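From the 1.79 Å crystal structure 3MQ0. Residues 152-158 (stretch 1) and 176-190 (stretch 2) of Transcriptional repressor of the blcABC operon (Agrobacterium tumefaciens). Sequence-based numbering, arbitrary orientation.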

# COMPACT_ATOMS: atom_id res chain seq x y z
N ARG B 152 -28.99 -11.34 -2.11
CA ARG B 152 -28.31 -11.91 -0.93
C ARG B 152 -28.72 -13.35 -0.68
O ARG B 152 -29.88 -13.71 -0.85
N LEU B 153 -27.76 -14.17 -0.25
CA LEU B 153 -28.02 -15.54 0.18
C LEU B 153 -27.20 -15.85 1.44
O LEU B 153 -26.19 -15.20 1.69
N PRO B 154 -27.63 -16.84 2.24
CA PRO B 154 -26.84 -17.25 3.42
C PRO B 154 -25.48 -17.79 3.03
O PRO B 154 -25.38 -18.73 2.24
N ALA B 155 -24.43 -17.20 3.60
CA ALA B 155 -23.07 -17.63 3.32
C ALA B 155 -22.82 -19.13 3.56
O ALA B 155 -22.05 -19.75 2.83
N PRO B 156 -23.46 -19.72 4.59
CA PRO B 156 -23.11 -21.13 4.84
C PRO B 156 -23.56 -22.08 3.74
O PRO B 156 -23.00 -23.17 3.65
N PHE B 157 -24.54 -21.68 2.93
CA PHE B 157 -25.10 -22.57 1.91
C PHE B 157 -24.46 -22.44 0.51
O PHE B 157 -24.54 -23.37 -0.30
N THR B 158 -23.85 -21.31 0.19
CA THR B 158 -23.36 -21.08 -1.17
C THR B 158 -21.90 -21.52 -1.32
O THR B 158 -21.18 -21.60 -0.33
N LEU B 176 -20.77 -15.23 14.41
CA LEU B 176 -21.65 -15.00 13.28
C LEU B 176 -22.91 -15.84 13.34
O LEU B 176 -23.97 -15.39 12.90
N PHE B 177 -22.79 -17.06 13.85
CA PHE B 177 -23.84 -18.05 13.68
C PHE B 177 -24.39 -18.65 14.97
O PHE B 177 -24.69 -19.83 15.02
N SER B 178 -24.51 -17.83 16.01
CA SER B 178 -25.16 -18.25 17.25
C SER B 178 -26.55 -18.77 16.90
O SER B 178 -26.98 -19.82 17.39
N GLN B 179 -27.24 -18.04 16.03
CA GLN B 179 -28.44 -18.54 15.38
C GLN B 179 -28.06 -18.98 13.97
O GLN B 179 -27.67 -18.16 13.14
N PHE B 180 -28.17 -20.27 13.70
CA PHE B 180 -27.84 -20.79 12.39
C PHE B 180 -29.00 -20.57 11.40
O PHE B 180 -30.15 -20.78 11.75
N PRO B 181 -28.69 -20.14 10.16
CA PRO B 181 -29.78 -19.93 9.19
C PRO B 181 -30.60 -21.19 8.94
O PRO B 181 -30.06 -22.30 8.96
N GLN B 182 -31.90 -21.01 8.72
CA GLN B 182 -32.79 -22.11 8.36
C GLN B 182 -32.48 -22.64 6.97
O GLN B 182 -32.10 -21.87 6.08
N PRO B 183 -32.65 -23.95 6.75
CA PRO B 183 -32.29 -24.57 5.46
C PRO B 183 -33.11 -24.07 4.28
O PRO B 183 -34.29 -23.75 4.43
N LEU B 184 -32.49 -23.99 3.10
CA LEU B 184 -33.21 -23.67 1.87
C LEU B 184 -33.71 -24.94 1.19
O LEU B 184 -34.77 -24.94 0.55
N THR B 185 -32.95 -26.02 1.32
CA THR B 185 -33.32 -27.31 0.73
C THR B 185 -33.05 -28.40 1.75
O THR B 185 -32.55 -28.11 2.83
N SER B 186 -33.36 -29.64 1.41
CA SER B 186 -33.08 -30.77 2.29
C SER B 186 -31.59 -31.09 2.36
O SER B 186 -31.16 -31.94 3.14
N ARG B 187 -30.78 -30.40 1.54
CA ARG B 187 -29.34 -30.63 1.55
C ARG B 187 -28.57 -29.50 2.21
O ARG B 187 -27.36 -29.61 2.43
N SER B 188 -29.26 -28.41 2.53
CA SER B 188 -28.60 -27.27 3.15
C SER B 188 -27.89 -27.74 4.41
O SER B 188 -28.44 -28.51 5.17
N VAL B 189 -26.67 -27.26 4.64
CA VAL B 189 -25.95 -27.67 5.83
C VAL B 189 -26.79 -27.31 7.08
O VAL B 189 -27.35 -26.23 7.17
N ALA B 190 -26.90 -28.25 8.01
CA ALA B 190 -27.89 -28.15 9.07
C ALA B 190 -27.41 -27.43 10.33
O ALA B 190 -28.21 -27.09 11.18

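Three backbone carbonyl oxygens of stretch 2 lie at the edge of the Phe157 ring, near its plane, and no hydrogen bond crosses between the stretches. Phe157 CE2 approaches Gln182 O at 3.2 Å, Phe157 CE1 approaches Val189 O at 3.4 Å, and Phe157 CZ lies 3.7 Å from Pro181 O, so the weakly positive rim of the ring meets partial negative charge. Over one face sits Ser188, its CB 3.9 Å from the centroid of the Phe157 ring and 14° off the normal, a CH-pi contact. Although CA-to-CB of Phe157 points sideways, its m rotamer (chi1 -55°) carries the ring into stretch 2, where it also meets Leu184 (Phe157 CD2 to Leu184 CG, 3.9 Å) and Val189, rotamer p (Phe157 CD1 to Val189 CG1, 3.8 Å).

Pro156 points toward stretch 2 and packs among apolar groups: its CG lies 3.4 Å from Phe177 CZ and 3.9 Å from Pro181 CG, while its CB is 4.0 Å from Phe180 CZ. Phe177 (m) points toward stretch 1; Phe180 (t) starts sideways, but the end of its ring comes nearer. Pro154 and Pro181 face each other, CB to CB at 4.2 Å. Leu184 (m, t), itself exposed, adds to the apolar contact, its CD1 4.3 Å from both Leu153 CD2 and Pro154 CD.

The polar side chains make no hydrogen bond across the contact; those of Thr185 and Ser188 bond within stretch 2 and also elsewhere in the structure. Ser188 OG (chi1 m) accepts hydrogen bonds from Leu184 N and Thr185 N, both at 2.9 Å, the second of these bonds spanning the type I turn from Thr185 to Ser188, while Ser188 CB remains against the Phe157 ring. Arg187 N donates to Thr185 OG1 at 3.0 Å. In stretch 1, Phe157 N donates to Pro154 O at 3.1 Å, and Thr158 (p), out of reach of stretch 2, caps the following helix.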

# COMPACT_ATOMS: atom_id res chain seq x y z
CB ARG B 152 -28.64 -11.12 0.34
CG ARG B 152 -28.36 -9.64 0.21
CD ARG B 152 -28.58 -8.85 1.49
NE ARG B 152 -28.00 -7.53 1.29
CZ ARG B 152 -26.94 -7.07 1.93
NH1 ARG B 152 -26.34 -7.79 2.87
NH2 ARG B 152 -26.48 -5.85 1.64
CB LEU B 153 -27.65 -16.53 -0.93
CG LEU B 153 -28.64 -16.59 -2.09
CD1 LEU B 153 -28.13 -17.57 -3.15
CD2 LEU B 153 -30.00 -17.00 -1.60
CB PRO B 154 -27.69 -18.36 4.05
CG PRO B 154 -29.08 -18.14 3.53
CD PRO B 154 -28.90 -17.58 2.14
CB ALA B 155 -22.08 -16.81 4.13
CB PRO B 156 -23.86 -21.46 6.13
CG PRO B 156 -23.94 -20.15 6.83
CD PRO B 156 -24.19 -19.14 5.73
CB PHE B 157 -26.62 -22.35 1.80
CG PHE B 157 -27.39 -22.50 3.10
CD1 PHE B 157 -26.92 -23.30 4.13
CD2 PHE B 157 -28.61 -21.85 3.27
CE1 PHE B 157 -27.64 -23.43 5.31
CE2 PHE B 157 -29.33 -21.97 4.46
CZ PHE B 157 -28.83 -22.78 5.48
CB THR B 158 -23.45 -19.58 -1.57
OG1 THR B 158 -22.64 -18.81 -0.68
CG2 THR B 158 -24.88 -19.06 -1.46
CB LEU B 176 -20.93 -15.34 11.98
CG LEU B 176 -20.21 -14.22 11.26
CD1 LEU B 176 -19.44 -14.79 10.08
CD2 LEU B 176 -21.24 -13.18 10.81
CB PHE B 177 -23.36 -19.16 12.76
CG PHE B 177 -23.03 -18.68 11.37
CD1 PHE B 177 -23.98 -18.02 10.61
CD2 PHE B 177 -21.77 -18.89 10.83
CE1 PHE B 177 -23.68 -17.57 9.33
CE2 PHE B 177 -21.47 -18.45 9.56
CZ PHE B 177 -22.42 -17.78 8.81
CB SER B 178 -25.25 -17.08 18.23
OG SER B 178 -25.91 -15.97 17.65
CB GLN B 179 -29.51 -17.46 15.31
CG GLN B 179 -29.92 -16.90 16.66
CD GLN B 179 -30.88 -15.74 16.53
OE1 GLN B 179 -30.56 -14.73 15.90
NE2 GLN B 179 -32.06 -15.88 17.11
CB PHE B 180 -27.48 -22.26 12.52
CG PHE B 180 -26.60 -22.74 11.43
CD1 PHE B 180 -25.23 -22.50 11.48
CD2 PHE B 180 -27.13 -23.40 10.34
CE1 PHE B 180 -24.41 -22.92 10.46
CE2 PHE B 180 -26.31 -23.83 9.31
CZ PHE B 180 -24.95 -23.59 9.37
CB PRO B 181 -29.03 -19.52 7.90
CG PRO B 181 -27.61 -19.94 8.11
CD PRO B 181 -27.37 -19.82 9.59
CB GLN B 182 -34.26 -21.65 8.42
CG GLN B 182 -34.75 -21.27 9.81
CD GLN B 182 -34.88 -22.46 10.75
OE1 GLN B 182 -35.56 -23.44 10.44
NE2 GLN B 182 -34.21 -22.39 11.89
CB PRO B 183 -32.56 -26.06 5.70
CG PRO B 183 -33.54 -26.10 6.82
CD PRO B 183 -33.17 -24.94 7.71
CB LEU B 184 -32.35 -22.85 0.91
CG LEU B 184 -31.96 -21.44 1.38
CD1 LEU B 184 -31.35 -20.63 0.25
CD2 LEU B 184 -33.17 -20.71 1.96
CB THR B 185 -32.49 -27.62 -0.56
OG1 THR B 185 -31.15 -27.97 -0.19
CG2 THR B 185 -32.45 -26.42 -1.49
CB SER B 186 -33.84 -32.01 1.83
OG SER B 186 -33.40 -32.45 0.56
CB ARG B 187 -28.81 -30.80 0.12
CG ARG B 187 -29.66 -31.67 -0.75
CD ARG B 187 -29.06 -33.04 -0.89
NE ARG B 187 -27.70 -32.98 -1.40
CZ ARG B 187 -27.01 -34.06 -1.76
NH1 ARG B 187 -27.57 -35.26 -1.68
NH2 ARG B 187 -25.77 -33.94 -2.22
CB SER B 188 -29.62 -26.19 3.52
OG SER B 188 -30.22 -25.65 2.36
CB VAL B 189 -24.53 -27.08 5.85
CG1 VAL B 189 -24.56 -25.57 5.98
CG2 VAL B 189 -23.72 -27.69 6.97
CB ALA B 190 -28.42 -29.54 9.43